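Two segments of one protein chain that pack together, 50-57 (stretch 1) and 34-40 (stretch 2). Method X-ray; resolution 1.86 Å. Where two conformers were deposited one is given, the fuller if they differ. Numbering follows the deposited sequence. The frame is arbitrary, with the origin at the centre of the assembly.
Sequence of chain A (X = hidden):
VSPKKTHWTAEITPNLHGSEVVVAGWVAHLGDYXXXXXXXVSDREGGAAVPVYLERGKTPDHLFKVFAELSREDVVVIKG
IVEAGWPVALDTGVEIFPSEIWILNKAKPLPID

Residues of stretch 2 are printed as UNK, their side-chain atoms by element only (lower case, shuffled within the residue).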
# COMPACT_ATOMS: atom_id res chain seq x y z
N VAL A 50 12.89 3.61 -6.72
CA VAL A 50 11.97 4.75 -6.65
C VAL A 50 10.53 4.23 -6.72
O VAL A 50 10.19 3.41 -7.59
CB VAL A 50 12.28 5.76 -7.73
CG1 VAL A 50 12.05 5.17 -9.12
CG2 VAL A 50 11.46 7.01 -7.53
N PRO A 51 9.65 4.71 -5.82
CA PRO A 51 8.33 4.07 -5.79
C PRO A 51 7.33 4.75 -6.70
O PRO A 51 7.20 5.99 -6.69
CB PRO A 51 7.92 4.19 -4.33
CG PRO A 51 8.57 5.58 -3.86
CD PRO A 51 9.93 5.52 -4.61
N VAL A 52 6.64 3.94 -7.48
CA VAL A 52 5.68 4.43 -8.46
C VAL A 52 4.34 4.02 -7.84
O VAL A 52 4.06 2.81 -7.73
CB VAL A 52 5.88 3.70 -9.80
CG1 VAL A 52 4.75 3.98 -10.82
CG2 VAL A 52 7.25 3.98 -10.41
N TYR A 53 3.54 5.00 -7.42
CA TYR A 53 2.24 4.74 -6.78
C TYR A 53 1.06 4.73 -7.75
O TYR A 53 0.85 5.70 -8.45
CB TYR A 53 1.93 5.81 -5.72
CG TYR A 53 2.66 5.60 -4.39
CD1 TYR A 53 4.04 5.83 -4.27
CD2 TYR A 53 1.93 5.25 -3.22
CE1 TYR A 53 4.70 5.65 -3.00
CE2 TYR A 53 2.60 5.10 -1.96
CZ TYR A 53 3.96 5.31 -1.89
OH TYR A 53 4.57 5.13 -0.67
N LEU A 54 0.31 3.65 -7.78
CA LEU A 54 -0.99 3.60 -8.44
C LEU A 54 -2.08 3.65 -7.34
O LEU A 54 -2.15 2.73 -6.55
CB LEU A 54 -1.09 2.27 -9.21
CG LEU A 54 -0.15 2.22 -10.40
CD1 LEU A 54 1.32 1.86 -10.08
CD2 LEU A 54 -0.73 1.29 -11.38
N GLU A 55 -2.95 4.64 -7.38
CA GLU A 55 -3.92 4.80 -6.30
C GLU A 55 -5.27 4.96 -6.92
O GLU A 55 -5.45 5.84 -7.77
CB GLU A 55 -3.61 6.06 -5.50
CG GLU A 55 -2.48 5.87 -4.59
CD GLU A 55 -2.39 6.99 -3.58
OE1 GLU A 55 -1.67 7.94 -3.81
OE2 GLU A 55 -3.05 6.93 -2.55
N ARG A 56 -6.19 4.09 -6.52
CA ARG A 56 -7.54 4.06 -7.09
C ARG A 56 -8.11 5.44 -6.75
O ARG A 56 -7.87 5.96 -5.67
CB ARG A 56 -8.38 2.98 -6.43
CG ARG A 56 -8.17 1.64 -7.01
CD ARG A 56 -8.66 1.58 -8.47
NE ARG A 56 -8.35 0.24 -8.96
CZ ARG A 56 -8.55 -0.18 -10.20
NH1 ARG A 56 -9.07 0.63 -11.13
NH2 ARG A 56 -8.20 -1.42 -10.51
N GLY A 57 -8.81 6.04 -7.69
CA GLY A 57 -9.29 7.39 -7.51
C GLY A 57 -8.37 8.42 -8.15
O GLY A 57 -8.85 9.52 -8.45
N UNK A 34 -4.48 -3.53 -2.98
CA UNK A 34 -5.88 -3.26 -3.28
C UNK A 34 -6.00 -1.90 -3.97
O UNK A 34 -5.70 -1.79 -5.16
N UNK A 35 -6.41 -0.89 -3.21
CA UNK A 35 -6.58 0.47 -3.71
C UNK A 35 -5.28 1.21 -3.99
O UNK A 35 -5.22 2.12 -4.84
c UNK A 35 -9.82 1.43 -1.73
c UNK A 35 -9.00 1.03 -2.96
n UNK A 35 -10.26 2.00 1.03
n UNK A 35 -9.46 -0.06 1.68
c UNK A 35 -7.48 1.26 -2.74
n UNK A 35 -9.51 0.53 -0.58
c UNK A 35 -9.75 0.82 0.70
N UNK A 36 -4.23 0.81 -3.29
CA UNK A 36 -2.85 1.21 -3.59
C UNK A 36 -2.05 0.03 -4.07
O UNK A 36 -2.09 -1.05 -3.47
c UNK A 36 -3.02 2.83 -1.68
c UNK A 36 -0.65 2.20 -2.48
c UNK A 36 -2.17 1.73 -2.26
N UNK A 37 -1.31 0.22 -5.14
CA UNK A 37 -0.34 -0.73 -5.61
C UNK A 37 0.94 0.05 -5.91
O UNK A 37 0.86 1.11 -6.44
c UNK A 37 -4.07 -3.51 -7.47
c UNK A 37 -2.71 -2.87 -7.75
c UNK A 37 -2.33 -1.88 -6.70
n UNK A 37 -4.33 -4.86 -8.01
c UNK A 37 -0.90 -1.40 -6.85
N UNK A 38 2.09 -0.47 -5.54
CA UNK A 38 3.35 0.26 -5.67
C UNK A 38 4.35 -0.63 -6.40
O UNK A 38 4.51 -1.79 -6.06
c UNK A 38 5.21 1.46 -4.44
c UNK A 38 2.86 1.50 -3.51
c UNK A 38 3.91 0.68 -4.29
c UNK A 38 3.11 1.55 -1.92
N UNK A 39 4.97 -0.09 -7.45
CA UNK A 39 6.07 -0.75 -8.10
C UNK A 39 7.30 0.16 -7.89
O UNK A 39 7.24 1.40 -8.12
c UNK A 39 7.08 -1.38 -10.43
c UNK A 39 5.09 0.08 -10.25
c UNK A 39 5.77 -1.06 -9.61
N UNK A 40 8.39 -0.45 -7.40
CA UNK A 40 9.64 0.26 -7.19
C UNK A 40 10.61 -0.10 -8.32
O UNK A 40 10.73 -1.27 -8.66
c UNK A 40 10.22 -0.13 -5.84
n UNK A 40 9.60 0.23 -0.98
c UNK A 40 8.96 0.06 -2.29
c UNK A 40 10.03 -0.00 -3.37
c UNK A 40 9.25 0.05 -4.71
O HOH W 1 -7.84 -1.89 -6.91

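Position 34 has backbone atoms and nothing beyond CA. Its phi/psi of 104/-102 would jam a CB against the carbonyl O of the preceding residue, which by itself calls for glycine: Gly34. Its only link to stretch 1 runs through water 1, which donates to Gly34 O (2.8 Å) and accepts from Arg56 NE (3.0 Å).

Position 35 carries four carbons and three nitrogens: three carbons in a row, a nitrogen, then a carbon holding the other two nitrogens. That terminal guanidinium identifies Arg35. The CA-to-CB bond points sideways and the end of the side chain leads away, while the aliphatic part passes Arg56, with Arg35 CG 4.0 Å from Arg56 CB. Its backbone does more: Arg35 O accepts from Arg56 N at 2.8 Å and 166°, and also receives a CA-H...O contact from Glu55 CA at 3.3 Å.

Position 36 has three side-chain carbons, one bearing the other two, and no heteroatom. A fork at CB with two single-carbon arms is valine, and Val36 has chi1 in t. Val36 CG1 lies 4.1 Å from Tyr53 CD2, oblique to the ring, and Val36 CA approaches Leu54 O at 3.4 Å.

Position 37 shows four carbons in an unbranched row ending in a nitrogen, the pattern of lysine. Lys37 leaves CB in m and then runs t, t, t, so its end leads away from stretch 1; its CB stays 4.4 Å from Leu54 CB. The backbone pairs both ways with Leu54: Lys37 N to Leu54 O is 3.0 Å, and Leu54 N to Lys37 O is 2.9 Å.

Position 38 has four carbons, forked at the first, with one arm two carbons long. This is isoleucine rather than leucine, whose fork comes one carbon later. Ile38 CG1 sits 4.0 Å from the Tyr53 ring centroid and 17° off the normal, a CH-pi contact over the face. Ile38 CD1 reaches Tyr53 CE2 at 3.6 Å, and Ile38 CG2 meets Pro51 CB at 3.8 Å.

Position 39 again has three carbons forked at the first: valine. Val39 CG1 touches Val52 CB at 3.7 Å and Leu54 CD1 at 4.2 Å. Val39 N donates to Val52 O at 3.1 Å, and Val52 N to Val39 O at 2.7 Å.

Position 40 repeats the four-carbon row with a terminal nitrogen, hence Lys40. Its CG lies 4.4 Å from Pro51 CB; beyond that the chain leads away, and its NZ is hydrogen-bonded elsewhere in the structure. Lys40 CA contacts Val50 O at 3.2 Å.

The contact is an antiparallel strand pairing, with N-to-C directions 154° apart. Five backbone hydrogen bonds fix the register, and CA-H...O contacts fall between them. Alternation places Pro51, Tyr53 and Glu55 on one face with Lys40, Ile38 and Val36, and Val52 and Leu54 on the other with Val39 and Lys37. Apolar packing on both faces supplements the backbone ladder, and the pairing buries 595 Å² in all.

Stretch 2 34-40: GRVKIVK
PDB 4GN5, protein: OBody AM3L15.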